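Local coordinates for protein luciferase-like enzymeAMP-CoA-ligase (Zophobas atratus, PDB 4W8O) that probably activates carboxylic acids with ATP as an AMP-forming CoA ligase, being a luciferase-like enzyme from a nonluminescent mealworm, at residues A[217-222]-A[231-236]. Numbering follows the deposited sequence.
Sequences RSILHF and MAILGR
Ile233 packs its two branches against Ile219 and His221, which joins strand 218-221 to helix 228-239. These two elements open a beta-alpha-beta unit that closes with the parallel strand 243-246. Its two strands are parallel neighbours in a mixed sheet within the AMP-binding domain of the ANL superfamily, and helix 228-239 is the crossover between them. Of the CA atoms in 217-222 and 231-236, those of Ile219 and Ile233 come nearest, Ile219 CA to Ile233 CA 8.2 Å.

The tight part is small and apolar. Ile219 CG2 meets Ile233 CG2 at 3.8 Å, methyl to methyl, and the two side chains lie at a slant to each other. In Ile233 the CG2 methyl is trans to the backbone N, while CG1 is trans to the carbonyl carbon (chi1 -72°). This torsion sends CG2 to Ile219 and CG1, with CD1 at its end, toward His221. His221 and Ile233 run past each other in opposite directions.

No hydrogen bond crosses between the segments. The ring nitrogens of the buried imidazole bond outside the two segments: His221 ND1 bonds Thr223 OG1, and NE2 bonds Arg244 NH1 on strand 243-246. Both ring nitrogens are thus engaged, which should limit rotation of the ring.

The looser side is that of Ile233 turned to the ligand pocket. Ile233 is still partly exposed, and its side chain lies about 5 Å from a bound polyethylene glycol. Ala232 lines the pocket of that molecule, which probably came from the crystallisation liquor. On the packed side, the CD1 methyl of Ile233 comes to the root of the imidazole at an oblique angle, with Ile233 CD1 4.1 Å from His221 CG and 3.9 Å from His221 CB.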
# COMPACT_ATOMS: atom_id res chain seq x y z
N ARG A 217 7.67 2.28 -13.48
CA ARG A 217 7.03 2.15 -14.79
C ARG A 217 6.45 0.75 -15.01
O ARG A 217 5.36 0.59 -15.57
CB ARG A 217 8.01 2.49 -15.91
CG ARG A 217 8.38 3.97 -15.97
CD ARG A 217 9.52 4.21 -16.94
NE ARG A 217 10.74 3.52 -16.51
CZ ARG A 217 11.80 3.29 -17.27
NH1 ARG A 217 11.84 3.72 -18.53
NH2 ARG A 217 12.84 2.65 -16.76
N SER A 218 7.18 -0.26 -14.57
CA SER A 218 6.67 -1.62 -14.54
C SER A 218 7.11 -2.30 -13.23
O SER A 218 8.26 -2.76 -13.11
CB SER A 218 7.15 -2.38 -15.77
OG SER A 218 6.42 -3.57 -15.92
N ILE A 219 6.20 -2.33 -12.26
CA ILE A 219 6.54 -2.76 -10.90
C ILE A 219 5.84 -4.07 -10.52
O ILE A 219 4.63 -4.20 -10.67
CB ILE A 219 6.26 -1.66 -9.84
CG1 ILE A 219 6.65 -2.16 -8.44
CG2 ILE A 219 4.80 -1.22 -9.86
CD1 ILE A 219 6.71 -1.07 -7.39
N LEU A 220 6.64 -5.03 -10.05
CA LEU A 220 6.14 -6.33 -9.58
C LEU A 220 6.02 -6.30 -8.06
O LEU A 220 6.87 -5.74 -7.37
CB LEU A 220 7.09 -7.46 -10.00
CG LEU A 220 6.83 -8.88 -9.49
CD1 LEU A 220 5.46 -9.40 -9.89
CD2 LEU A 220 7.90 -9.83 -10.01
N HIS A 221 4.95 -6.90 -7.53
CA HIS A 221 4.87 -7.13 -6.10
C HIS A 221 4.08 -8.39 -5.80
O HIS A 221 3.38 -8.93 -6.65
CB HIS A 221 4.26 -5.93 -5.40
CG HIS A 221 2.79 -5.80 -5.61
ND1 HIS A 221 1.87 -6.08 -4.62
CD2 HIS A 221 2.07 -5.47 -6.70
CE1 HIS A 221 0.65 -5.90 -5.09
NE2 HIS A 221 0.74 -5.54 -6.36
N PHE A 222 4.21 -8.85 -4.56
CA PHE A 222 3.56 -10.08 -4.11
C PHE A 222 2.54 -9.84 -3.01
O PHE A 222 1.67 -10.67 -2.80
CB PHE A 222 4.62 -11.06 -3.62
CG PHE A 222 5.69 -11.36 -4.64
CD1 PHE A 222 5.47 -12.30 -5.63
CD2 PHE A 222 6.89 -10.67 -4.63
CE1 PHE A 222 6.44 -12.56 -6.59
CE2 PHE A 222 7.86 -10.93 -5.58
CZ PHE A 222 7.63 -11.87 -6.57
N MET A 231 -1.82 -1.48 -1.57
CA MET A 231 -2.69 -0.35 -1.90
C MET A 231 -1.91 0.86 -2.39
O MET A 231 -2.34 1.52 -3.33
CB MET A 231 -3.53 0.05 -0.67
CG MET A 231 -4.68 -0.89 -0.37
SD MET A 231 -5.93 -0.89 -1.67
CE MET A 231 -6.59 0.77 -1.54
N ALA A 232 -0.78 1.15 -1.74
CA ALA A 232 0.04 2.28 -2.15
C ALA A 232 0.66 2.07 -3.55
O ALA A 232 0.76 3.03 -4.33
CB ALA A 232 1.11 2.58 -1.10
N ILE A 233 1.05 0.84 -3.87
CA ILE A 233 1.60 0.55 -5.21
C ILE A 233 0.51 0.74 -6.27
O ILE A 233 0.74 1.38 -7.29
CB ILE A 233 2.27 -0.84 -5.30
CG1 ILE A 233 3.59 -0.84 -4.52
CG2 ILE A 233 2.55 -1.22 -6.74
CD1 ILE A 233 4.12 -2.23 -4.22
N LEU A 234 -0.69 0.24 -6.01
CA LEU A 234 -1.79 0.44 -6.95
C LEU A 234 -2.01 1.94 -7.21
O LEU A 234 -2.02 2.38 -8.36
CB LEU A 234 -3.08 -0.22 -6.43
CG LEU A 234 -4.34 -0.08 -7.31
CD1 LEU A 234 -5.27 -1.27 -7.15
CD2 LEU A 234 -5.10 1.22 -7.03
N GLY A 235 -2.17 2.72 -6.15
CA GLY A 235 -2.34 4.17 -6.28
C GLY A 235 -1.22 4.84 -7.06
O GLY A 235 -1.48 5.67 -7.94
N ARG A 236 0.01 4.46 -6.75
CA ARG A 236 1.21 5.01 -7.37
C ARG A 236 1.33 4.66 -8.86
O ARG A 236 1.78 5.49 -9.64
CB ARG A 236 2.46 4.57 -6.59
CG ARG A 236 3.80 4.86 -7.25
CD ARG A 236 4.05 6.34 -7.46
NE ARG A 236 5.33 6.53 -8.16
CZ ARG A 236 5.50 6.40 -9.47
NH1 ARG A 236 4.49 6.09 -10.28
NH2 ARG A 236 6.70 6.57 -9.99